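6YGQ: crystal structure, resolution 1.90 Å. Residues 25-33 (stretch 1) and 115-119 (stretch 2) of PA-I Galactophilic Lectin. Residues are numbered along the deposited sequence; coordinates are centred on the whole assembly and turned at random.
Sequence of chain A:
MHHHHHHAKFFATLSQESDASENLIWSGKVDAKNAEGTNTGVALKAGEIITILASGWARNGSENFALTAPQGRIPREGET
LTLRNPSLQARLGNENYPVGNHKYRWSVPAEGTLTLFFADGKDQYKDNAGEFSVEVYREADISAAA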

ATOM      1  N   ILE A  25     -10.129   4.203 -14.026  1.00 24.04           N
ATOM      2  CA  ILE A  25     -10.212   3.547 -15.323  1.00 26.74           C
ATOM      3  C   ILE A  25     -10.176   2.028 -15.228  1.00 24.38           C
ATOM      4  O   ILE A  25     -10.531   1.356 -16.209  1.00 25.39           O
ATOM      5  N   TRP A  26      -9.777   1.450 -14.097  1.00 18.49           N
ATOM      6  CA  TRP A  26      -9.814   0.002 -13.950  1.00 18.97           C
ATOM      7  C   TRP A  26      -9.704  -0.361 -12.479  1.00 18.23           C
ATOM      8  O   TRP A  26      -8.926   0.247 -11.738  1.00 17.76           O
ATOM      9  N   SER A  27     -10.472  -1.368 -12.074  1.00 19.45           N
ATOM     10  CA  SER A  27     -10.402  -1.895 -10.717  1.00 17.54           C
ATOM     11  C   SER A  27     -10.664  -3.389 -10.770  1.00 16.96           C
ATOM     12  O   SER A  27     -11.730  -3.815 -11.226  1.00 18.78           O
ATOM     13  N   GLY A  28      -9.707  -4.174 -10.301  1.00 16.26           N
ATOM     14  CA  GLY A  28      -9.832  -5.610 -10.332  1.00 18.29           C
ATOM     15  C   GLY A  28      -8.836  -6.269  -9.411  1.00 17.88           C
ATOM     16  O   GLY A  28      -8.324  -5.650  -8.476  1.00 18.31           O
ATOM     17  N   LYS A  29      -8.550  -7.538  -9.703  1.00 16.71           N
ATOM     18  CA  LYS A  29      -7.730  -8.381  -8.849  1.00 15.71           C
ATOM     19  C   LYS A  29      -6.514  -8.906  -9.602  1.00 16.62           C
ATOM     20  O   LYS A  29      -6.529  -9.041 -10.829  1.00 17.33           O
ATOM     21  N   VAL A  30      -5.467  -9.213  -8.840  1.00 14.55           N
ATOM     22  CA  VAL A  30      -4.259  -9.861  -9.341  1.00 15.00           C
ATOM     23  C   VAL A  30      -4.055 -11.131  -8.521  1.00 16.25           C
ATOM     24  O   VAL A  30      -3.828 -11.063  -7.306  1.00 15.82           O
ATOM     25  N   ASP A  31      -4.154 -12.281  -9.187  1.00 13.97           N
ATOM     26  CA  ASP A  31      -4.050 -13.592  -8.554  1.00 14.27           C
ATOM     27  C   ASP A  31      -2.585 -13.963  -8.367  1.00 15.18           C
ATOM     28  O   ASP A  31      -1.798 -13.924  -9.317  1.00 15.41           O
ATOM     29  N   ALA A  32      -2.218 -14.321  -7.135  1.00 13.67           N
ATOM     30  CA  ALA A  32      -0.830 -14.655  -6.841  1.00 13.88           C
ATOM     31  C   ALA A  32      -0.367 -15.921  -7.551  1.00 15.02           C
ATOM     32  O   ALA A  32       0.843 -16.131  -7.687  1.00 14.05           O
ATOM     33  N   LYS A  33      -1.294 -16.760  -8.009  1.00 15.55           N
ATOM     34  CA  LYS A  33      -0.957 -18.021  -8.653  1.00 20.53           C
ATOM     35  C   LYS A  33      -0.851 -17.912 -10.170  1.00 19.10           C
ATOM     36  O   LYS A  33      -0.528 -18.911 -10.825  1.00 19.91           O
ATOM     37  N   THR A 115      -0.712  -4.921 -18.099  1.00 17.58           N
ATOM     38  CA  THR A 115      -0.884  -6.129 -17.307  1.00 16.63           C
ATOM     39  C   THR A 115      -0.324  -5.884 -15.913  1.00 16.18           C
ATOM     40  O   THR A 115       0.673  -5.173 -15.747  1.00 16.35           O
ATOM     41  N   LEU A 116      -0.990  -6.446 -14.913  1.00 16.81           N
ATOM     42  CA  LEU A 116      -0.543  -6.403 -13.528  1.00 14.66           C
ATOM     43  C   LEU A 116      -0.351  -7.838 -13.066  1.00 14.44           C
ATOM     44  O   LEU A 116      -1.222  -8.685 -13.294  1.00 15.25           O
ATOM     45  N   PHE A 117       0.791  -8.125 -12.448  1.00 13.60           N
ATOM     46  CA  PHE A 117       1.111  -9.498 -12.096  1.00 14.42           C
ATOM     47  C   PHE A 117       1.819  -9.557 -10.753  1.00 14.75           C
ATOM     48  O   PHE A 117       2.422  -8.582 -10.295  1.00 14.99           O
ATOM     49  N   PHE A 118       1.682 -10.716 -10.111  1.00 11.82           N
ATOM     50  CA  PHE A 118       2.395 -11.056  -8.888  1.00 11.44           C
ATOM     51  C   PHE A 118       3.749 -11.642  -9.264  1.00 10.90           C
ATOM     52  O   PHE A 118       3.830 -12.544 -10.104  1.00 11.67           O
ATOM     53  N   ALA A 119       4.809 -11.125  -8.653  1.00 13.05           N
ATOM     54  CA  ALA A 119       6.171 -11.516  -8.993  1.00 15.69           C
ATOM     55  C   ALA A 119       6.565 -12.768  -8.216  1.00 17.01           C
ATOM     56  O   ALA A 119       6.540 -12.775  -6.981  1.00 18.29           O
TER

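The contact between the two stretches is built around Val30, a buried residue whose CA-to-CB bond points toward the second strand. With chi1 at 174° (t), its two methyl groups both lie against that strand. Val30 CG2 lies 3.6 Å from Leu116 CB, while Val30 CG1 rests against the backbone where Phe117 joins Phe118, 3.8 Å from Phe117 C and 3.6 Å from Phe118 N. Val30 CG1 is also 4.4 Å from Phe118 CB, a looser apolar approach. Val30 thus fills the space between Leu116 and Phe118, the two residues of the second strand that point toward the first with Phe117 between them. The alternation expected of a strand accounts for this pattern: Phe117 directs its CA-to-CB bond away, with chi1 at 74° (p), and its contact with Val30 is made through its backbone. The CA atoms of Val30 and Phe117 are nevertheless nearest neighbours across the stretches, 6.0 Å apart.

Beyond Leu116 the apolar packing continues to Trp26. Leu116 adopts an m, t conformation (chi1 -61°, chi2 162°), which places its CD1 methyl 3.8 Å from CZ3 of Trp26. The indole, with chi1 at -172° (t) and chi2 at 85°, meets this methyl obliquely. Trp26 also points toward the second strand, but its contact is smaller than that of Val30. The intervening Gly28 has no side chain, and the indole lies close along its own strand at this point: a CB on Gly28 in ideal geometry would come within 2.5 Å of Trp26 CZ2. Ser27 and Lys29 make no contact with the second stretch.

In the other direction, Phe118 carries the packing past the end of the first strand. Its chi1 of -180° (t) and chi2 of -95° set the ring beside Ala32, whose CA-to-CB bond runs sideways to the second stretch. The Ala32 CB methyl lies over one face of the ring, 4.0 Å from the centroid of Phe118 and only 10° off the ring normal, a well-centred CH-pi contact. Ala32 CB is also 4.0 Å from Phe118 CG, and the carbonyl atom Ala32 O approaches Phe118 CD1 to 3.4 Å.

Polar links appear beside this aromatic contact. No direct hydrogen bond joins the two stretches; the strand axes come no closer than 6.3 Å and their N-to-C directions diverge by 42°. Instead, water 1 bridges the backbones, donating to Asp31 O at 2.7 Å and accepting from Phe118 N at 2.9 Å. It thereby satisfies a carbonyl and an amide that do not pair with each other. The CA-to-CB bond of Asp31 points away from the second strand (chi1 -177°, t), and the side chain serves its own stretch: Lys33 N donates to Asp31 OD1 at 2.9 Å with a nearly linear angle of 171°, tying the carboxylate to the backbone just beyond Ala32. Lys33 is exposed, its CA-to-CB bond points away, and its side chain takes no part in the contact.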

ATOM      1  CB  ILE A  25      -9.105   4.043 -16.276  1.00 28.33           C
ATOM      2  CG1 ILE A  25      -7.718   3.820 -15.674  1.00 27.76           C
ATOM      3  CG2 ILE A  25      -9.305   5.518 -16.598  1.00 30.70           C
ATOM      4  CD1 ILE A  25      -6.591   4.308 -16.565  1.00 29.59           C
ATOM      5  CB  TRP A  26      -8.686  -0.679 -14.733  1.00 17.88           C
ATOM      6  CG  TRP A  26      -8.801  -2.181 -14.767  1.00 16.04           C
ATOM      7  CD1 TRP A  26      -9.536  -2.924 -15.643  1.00 17.21           C
ATOM      8  CD2 TRP A  26      -8.160  -3.118 -13.887  1.00 15.25           C
ATOM      9  NE1 TRP A  26      -9.394  -4.262 -15.368  1.00 16.93           N
ATOM     10  CE2 TRP A  26      -8.554  -4.409 -14.295  1.00 15.42           C
ATOM     11  CE3 TRP A  26      -7.294  -2.992 -12.797  1.00 15.14           C
ATOM     12  CZ2 TRP A  26      -8.112  -5.565 -13.652  1.00 15.57           C
ATOM     13  CZ3 TRP A  26      -6.856  -4.143 -12.158  1.00 15.10           C
ATOM     14  CH2 TRP A  26      -7.265  -5.411 -12.588  1.00 15.04           C
ATOM     15  CB  SER A  27     -11.412  -1.207  -9.802  1.00 19.03           C
ATOM     16  OG  SER A  27     -11.321  -1.736  -8.492  1.00 19.83           O
ATOM     17  CB  LYS A  29      -8.533  -9.579  -8.313  1.00 15.68           C
ATOM     18  CG  LYS A  29      -9.874  -9.221  -7.689  1.00 17.32           C
ATOM     19  CD  LYS A  29      -9.690  -8.387  -6.428  1.00 18.30           C
ATOM     20  CE  LYS A  29     -10.856  -8.556  -5.463  1.00 22.20           C
ATOM     21  NZ  LYS A  29     -12.164  -8.289  -6.118  1.00 27.31           N
ATOM     22  CB  VAL A  30      -3.034  -8.936  -9.254  1.00 14.48           C
ATOM     23  CG1 VAL A  30      -1.765  -9.680  -9.651  1.00 15.45           C
ATOM     24  CG2 VAL A  30      -3.229  -7.706 -10.139  1.00 13.06           C
ATOM     25  CB  ASP A  31      -4.775 -14.620  -9.431  1.00 16.12           C
ATOM     26  CG  ASP A  31      -4.806 -16.028  -8.838  1.00 20.61           C
ATOM     27  OD1 ASP A  31      -4.112 -16.323  -7.847  1.00 21.24           O
ATOM     28  OD2 ASP A  31      -5.544 -16.862  -9.403  1.00 26.01           O
ATOM     29  CB  ALA A  32      -0.640 -14.815  -5.331  1.00 14.35           C
ATOM     30  CB  LYS A  33      -2.005 -19.085  -8.294  1.00 23.71           C
ATOM     31  CG  LYS A  33      -1.644 -19.935  -7.082  1.00 25.35           C
ATOM     32  CD  LYS A  33      -2.803 -20.085  -6.104  1.00 26.20           C
ATOM     33  CE  LYS A  33      -4.073 -20.568  -6.778  1.00 24.79           C
ATOM     34  NZ  LYS A  33      -4.961 -21.277  -5.816  1.00 24.73           N
ATOM     35  CB  THR A 115      -0.185  -7.319 -17.965  1.00 17.25           C
ATOM     36  OG1 THR A 115      -0.958  -7.745 -19.094  1.00 17.60           O
ATOM     37  CG2 THR A 115      -0.036  -8.480 -16.994  1.00 19.14           C
ATOM     38  CB  LEU A 116      -1.552  -5.662 -12.652  1.00 13.77           C
ATOM     39  CG  LEU A 116      -1.780  -4.202 -13.058  1.00 16.27           C
ATOM     40  CD1 LEU A 116      -3.068  -3.652 -12.463  1.00 18.24           C
ATOM     41  CD2 LEU A 116      -0.589  -3.347 -12.646  1.00 17.32           C
ATOM     42  CB  PHE A 117       1.952 -10.181 -13.205  1.00 15.22           C
ATOM     43  CG  PHE A 117       3.388  -9.729 -13.273  1.00 16.92           C
ATOM     44  CD1 PHE A 117       3.742  -8.586 -13.972  1.00 19.08           C
ATOM     45  CD2 PHE A 117       4.389 -10.467 -12.662  1.00 17.31           C
ATOM     46  CE1 PHE A 117       5.065  -8.177 -14.043  1.00 19.81           C
ATOM     47  CE2 PHE A 117       5.713 -10.064 -12.725  1.00 17.76           C
ATOM     48  CZ  PHE A 117       6.051  -8.919 -13.418  1.00 18.28           C
ATOM     49  CB  PHE A 118       1.575 -12.057  -8.071  1.00 12.41           C
ATOM     50  CG  PHE A 118       2.221 -12.479  -6.782  1.00 11.95           C
ATOM     51  CD1 PHE A 118       2.983 -13.635  -6.720  1.00 12.72           C
ATOM     52  CD2 PHE A 118       2.051 -11.731  -5.628  1.00 11.80           C
ATOM     53  CE1 PHE A 118       3.575 -14.031  -5.534  1.00 13.61           C
ATOM     54  CE2 PHE A 118       2.643 -12.120  -4.440  1.00 12.94           C
ATOM     55  CZ  PHE A 118       3.404 -13.274  -4.393  1.00 13.75           C
ATOM     56  CB  ALA A 119       7.144 -10.376  -8.696  1.00 17.10           C
TER
HETATM   57  O   HOH W   1      -0.242 -12.609 -11.095  1.00 13.15           O